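Local coordinates for protein large component of pyocin AP41 (Pseudomonas aeruginosa, PDB 4UHQ) that probably cuts DNA as the nuclease domain of a bacteriocin, an HNH-type endonuclease of the colicin/pyocin family that carries a nickel ion here, at residues 95-100 and 120-125; 77-82 and 91-96. All blocks are in the same frame, centred on the assembly; numbering follows the deposited sequence.

Contact 1 of 2, residues 95-100 and 120-125; sequences EIHHVV and KRHSEI. With NI (nickel (II) ion), chain E.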
# COMPACT_ATOMS: atom_id res chain seq x y z
N GLU A 95 5.08 -1.79 1.07
CA GLU A 95 5.10 -0.69 0.11
C GLU A 95 3.77 -0.54 -0.58
O GLU A 95 3.06 -1.52 -0.77
CB GLU A 95 6.21 -0.96 -0.96
CG GLU A 95 7.60 -0.82 -0.29
CD GLU A 95 8.77 -1.11 -1.17
OE1 GLU A 95 8.55 -1.56 -2.32
OE2 GLU A 95 9.91 -0.93 -0.69
N ILE A 96 3.44 0.69 -0.96
CA ILE A 96 2.25 0.96 -1.76
C ILE A 96 2.70 1.05 -3.22
O ILE A 96 3.52 1.92 -3.56
CB ILE A 96 1.61 2.27 -1.31
CG1 ILE A 96 1.27 2.24 0.17
CG2 ILE A 96 0.32 2.50 -2.16
CD1 ILE A 96 0.89 3.63 0.70
N HIS A 97 2.28 0.10 -4.04
CA HIS A 97 2.67 0.07 -5.45
C HIS A 97 1.53 0.56 -6.33
O HIS A 97 0.34 0.27 -6.10
CB HIS A 97 3.09 -1.37 -5.81
CG HIS A 97 3.02 -1.74 -7.28
ND1 HIS A 97 3.93 -1.30 -8.25
CD2 HIS A 97 2.20 -2.63 -7.91
CE1 HIS A 97 3.63 -1.87 -9.40
NE2 HIS A 97 2.58 -2.67 -9.23
N HIS A 98 1.90 1.35 -7.33
CA HIS A 98 0.95 1.81 -8.33
C HIS A 98 0.82 0.74 -9.42
O HIS A 98 1.77 0.43 -10.13
CB HIS A 98 1.44 3.16 -8.92
CG HIS A 98 1.32 4.28 -7.94
ND1 HIS A 98 2.30 4.59 -7.02
CD2 HIS A 98 0.30 5.15 -7.73
CE1 HIS A 98 1.87 5.60 -6.26
NE2 HIS A 98 0.66 5.95 -6.67
N VAL A 99 -0.37 0.16 -9.50
CA VAL A 99 -0.64 -1.01 -10.34
C VAL A 99 -0.33 -0.71 -11.80
O VAL A 99 0.35 -1.50 -12.46
CB VAL A 99 -2.11 -1.43 -10.18
CG1 VAL A 99 -2.45 -2.57 -11.10
CG2 VAL A 99 -2.36 -1.91 -8.74
N VAL A 100 -0.86 0.40 -12.30
CA VAL A 100 -0.33 1.01 -13.54
C VAL A 100 0.74 1.98 -13.05
O VAL A 100 0.45 2.94 -12.33
CB VAL A 100 -1.41 1.76 -14.31
CG1 VAL A 100 -0.77 2.41 -15.56
CG2 VAL A 100 -2.54 0.81 -14.68
N LYS A 120 10.22 -7.21 -1.67
CA LYS A 120 10.63 -8.24 -2.61
C LYS A 120 9.61 -8.39 -3.73
O LYS A 120 10.01 -8.41 -4.92
CB LYS A 120 10.81 -9.58 -1.87
CG LYS A 120 10.98 -10.82 -2.77
CD LYS A 120 11.11 -12.10 -1.87
CE LYS A 120 11.13 -13.37 -2.72
NZ LYS A 120 9.85 -13.67 -3.44
N ARG A 121 8.32 -8.50 -3.39
CA ARG A 121 7.34 -8.71 -4.46
C ARG A 121 7.20 -7.46 -5.32
O ARG A 121 7.04 -7.59 -6.55
CB ARG A 121 5.95 -9.12 -3.89
CG ARG A 121 4.94 -9.52 -4.95
CD ARG A 121 5.42 -10.71 -5.85
NE ARG A 121 4.57 -10.76 -7.03
CZ ARG A 121 4.98 -11.19 -8.23
NH1 ARG A 121 6.21 -11.67 -8.36
NH2 ARG A 121 4.16 -11.11 -9.27
N HIS A 122 7.32 -6.27 -4.75
CA HIS A 122 7.24 -5.07 -5.61
C HIS A 122 8.34 -5.09 -6.68
O HIS A 122 8.10 -4.76 -7.85
CB HIS A 122 7.41 -3.84 -4.71
CG HIS A 122 7.01 -2.54 -5.35
ND1 HIS A 122 7.19 -1.34 -4.71
CD2 HIS A 122 6.42 -2.26 -6.53
CE1 HIS A 122 6.77 -0.35 -5.48
NE2 HIS A 122 6.33 -0.88 -6.62
N SER A 123 9.55 -5.43 -6.30
CA SER A 123 10.63 -5.52 -7.26
C SER A 123 10.36 -6.57 -8.34
O SER A 123 10.59 -6.30 -9.56
CB SER A 123 11.93 -5.82 -6.52
OG SER A 123 13.02 -5.95 -7.41
N GLU A 124 9.85 -7.75 -7.92
CA GLU A 124 9.53 -8.79 -8.87
C GLU A 124 8.47 -8.29 -9.85
O GLU A 124 8.54 -8.58 -11.05
CB GLU A 124 9.05 -10.05 -8.17
CG GLU A 124 10.16 -10.68 -7.35
CD GLU A 124 9.66 -11.84 -6.51
OE1 GLU A 124 8.43 -12.08 -6.47
OE2 GLU A 124 10.50 -12.55 -5.92
N ILE A 125 7.47 -7.58 -9.34
CA ILE A 125 6.40 -7.11 -10.24
C ILE A 125 6.96 -6.19 -11.31
O ILE A 125 6.64 -6.33 -12.49
CB ILE A 125 5.30 -6.40 -9.44
CG1 ILE A 125 4.51 -7.44 -8.66
CG2 ILE A 125 4.39 -5.54 -10.34
CD1 ILE A 125 3.55 -6.78 -7.61
NI NI E . 5.52 0.05 -8.30
O HOH W 1 4.46 0.89 -9.98
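The imidazole of H122 has the CB of H97 over one face, 3.6 Å from the ring centroid and displaced toward the rim, while the carboxylate of E95 meets its edge. The rings of H97 and H122 are oblique to each other, their planes 65° apart, and I125 approaches the H97 ring obliquely, I125 CG2 lying 3.6 Å from H97 NE2. At the edge, H122 ND1 donates a hydrogen bond to E95 OE1 (2.8 Å, N-H...O 160°). The oxygen lies almost in the ring plane and is met on its anti side, somewhat above the carboxylate plane, with the carboxylate turned 79° against the imidazole. ND1 binds the glutamate and NE2 binds the metal, so the H122 ring is gripped at both nitrogens. This is the strand-and-helix part of the ββα-metal motif of HNH nucleases: strand 95-98 supplies H97 and helix 119-132 supplies H122 and H126. E95, in the second shell, helps with the nickel to fix the rotation of the H122 ring and would probably make its imidazole a stronger electron donor to the metal. H97 has CG anti to its backbone N, on the helix side, and the metal bond of ND1 sets how its ring is turned. The nickel ion is bound by H97 ND1 at 2.1 Å and by H122 NE2 at 2.1 Å, with water 1 at 2.2 Å as a further ligand.

Contact 2 of 2, residues 77-82 and 91-96; sequences GLAPYA and KEKFEI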
# COMPACT_ATOMS: atom_id res chain seq x y z
N GLY A 77 1.96 6.86 11.40
CA GLY A 77 1.96 7.15 9.96
C GLY A 77 3.13 6.51 9.24
O GLY A 77 3.48 6.90 8.12
N LEU A 78 3.75 5.52 9.88
CA LEU A 78 4.86 4.80 9.26
C LEU A 78 4.46 3.42 8.78
O LEU A 78 3.58 2.79 9.35
CB LEU A 78 6.01 4.65 10.26
CG LEU A 78 6.50 5.98 10.79
CD1 LEU A 78 7.49 5.72 11.93
CD2 LEU A 78 7.17 6.75 9.69
N ALA A 79 5.06 2.96 7.69
CA ALA A 79 4.72 1.66 7.19
C ALA A 79 5.15 0.53 8.11
O ALA A 79 6.19 0.60 8.75
CB ALA A 79 5.35 1.45 5.80
N PRO A 80 4.36 -0.56 8.13
CA PRO A 80 4.74 -1.69 8.98
C PRO A 80 5.87 -2.47 8.30
O PRO A 80 6.01 -2.42 7.06
CB PRO A 80 3.48 -2.54 9.07
CG PRO A 80 2.66 -2.18 7.83
CD PRO A 80 3.08 -0.77 7.44
N TYR A 81 6.68 -3.14 9.08
CA TYR A 81 7.76 -3.98 8.57
C TYR A 81 7.24 -5.30 8.08
O TYR A 81 6.40 -5.95 8.71
CB TYR A 81 8.79 -4.26 9.68
CG TYR A 81 9.56 -3.06 10.11
CD1 TYR A 81 9.08 -2.24 11.14
CD2 TYR A 81 10.76 -2.71 9.52
CE1 TYR A 81 9.78 -1.15 11.57
CE2 TYR A 81 11.49 -1.61 9.94
CZ TYR A 81 10.97 -0.81 10.95
OH TYR A 81 11.68 0.29 11.37
N ALA A 82 7.78 -5.74 6.95
CA ALA A 82 7.54 -7.10 6.45
C ALA A 82 8.53 -8.08 7.07
O ALA A 82 9.54 -7.65 7.62
CB ALA A 82 7.67 -7.10 4.89
N LYS A 91 15.27 -1.91 1.82
CA LYS A 91 13.81 -1.76 1.93
C LYS A 91 13.18 -2.89 2.72
O LYS A 91 13.32 -4.07 2.37
CB LYS A 91 13.18 -1.65 0.51
CG LYS A 91 13.59 -0.39 -0.25
CD LYS A 91 13.15 -0.43 -1.71
CE LYS A 91 14.11 -1.23 -2.58
NZ LYS A 91 13.69 -1.18 -4.00
N GLU A 92 12.54 -2.55 3.85
CA GLU A 92 12.10 -3.56 4.80
C GLU A 92 10.62 -3.51 5.09
O GLU A 92 10.11 -4.36 5.83
CB GLU A 92 12.86 -3.34 6.12
CG GLU A 92 14.34 -3.38 5.90
CD GLU A 92 15.13 -3.21 7.18
OE1 GLU A 92 14.67 -2.48 8.08
OE2 GLU A 92 16.21 -3.82 7.25
N LYS A 93 9.93 -2.49 4.58
CA LYS A 93 8.57 -2.26 4.99
C LYS A 93 7.60 -2.52 3.83
O LYS A 93 7.94 -2.39 2.65
CB LYS A 93 8.40 -0.81 5.47
CG LYS A 93 9.34 -0.45 6.60
CD LYS A 93 9.25 1.02 7.01
CE LYS A 93 10.40 1.30 7.99
NZ LYS A 93 10.18 2.62 8.69
N PHE A 94 6.35 -2.82 4.20
CA PHE A 94 5.31 -2.91 3.18
C PHE A 94 5.25 -1.61 2.37
O PHE A 94 5.37 -0.50 2.90
CB PHE A 94 3.96 -3.21 3.86
CG PHE A 94 3.85 -4.62 4.37
CD1 PHE A 94 3.43 -5.62 3.56
CD2 PHE A 94 4.11 -4.89 5.71
CE1 PHE A 94 3.32 -6.93 4.02
CE2 PHE A 94 4.01 -6.19 6.17
CZ PHE A 94 3.59 -7.19 5.36
N GLU A 95 5.08 -1.79 1.07
CA GLU A 95 5.10 -0.69 0.11
C GLU A 95 3.77 -0.54 -0.58
O GLU A 95 3.06 -1.52 -0.77
CB GLU A 95 6.21 -0.96 -0.96
CG GLU A 95 7.60 -0.82 -0.29
CD GLU A 95 8.77 -1.11 -1.17
OE1 GLU A 95 8.55 -1.56 -2.32
OE2 GLU A 95 9.91 -0.93 -0.69
N ILE A 96 3.44 0.69 -0.96
CA ILE A 96 2.25 0.96 -1.76
C ILE A 96 2.70 1.05 -3.22
O ILE A 96 3.52 1.92 -3.56
CB ILE A 96 1.61 2.27 -1.31
CG1 ILE A 96 1.27 2.24 0.17
CG2 ILE A 96 0.32 2.50 -2.16
CD1 ILE A 96 0.89 3.63 0.70
O HOH W 2 8.03 1.66 10.37
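The loop that follows helix 68-75 meets the run leading into strand 95-98 through a single beta bridge, Y81 with K93, inside the HNH nuclease region. Two backbone hydrogen bonds make it: F94 N to P80 O and A82 N to E92 O, each 2.9 Å. Side chains flank this bridge in two groups. In one, the phenyl ring of F94 lies against the loop: A82 CB sits over a face, 4.1 Å from the ring centroid in a CH-pi contact, and P80 O is at the edge near the ring plane. The pyrrolidine of P80 crosses F94 at about a right angle, CG touching CD2 at 3.7 Å. In the other, Y81 and K93 run side by side in the same direction. CG of K93 lies over one face of the phenol, offset toward the rim, and CE is 3.7 Å from Y81 CE2. E92 flanks the same ring with OE1 at the edge, 3.8 Å from CE2. The extended K93 chain brings its ammonium to water 2, which accepts from NZ at 2.9 Å and donates to A79 O at 2.7 Å, so the lysine is tied to the loop backbone as well. P80 packs on W53 of helix 45-57, and F94 on I116. With the two backbone bonds around it, Y81-K93 is an antiparallel, non-hydrogen-bonded pair, a single bridge leading into the first strand of the ββα-metal motif.

How the contacts relate
Contacts 1 and 2 share E95 and I96; their centres lie about 12 Å apart, and residues 91-96 run directly into 95-100. Contact 2 holds the approach to strand 95-98, and contact 1 uses the strand itself to present H97 to the nickel ion. E95 bonds H122 in contact 1 and has no role across contact 2. The side chain of F94, in contact 2, is about 13 Å from the nickel. Strand 114-117 backs both, since I116 touches F94 and I96 while V115 touches H97. Contact 1 thus lies at the metal site, where H126 is a further ligand, and contact 2 joins the loop after helix 68-75 to the start of strand 95-98.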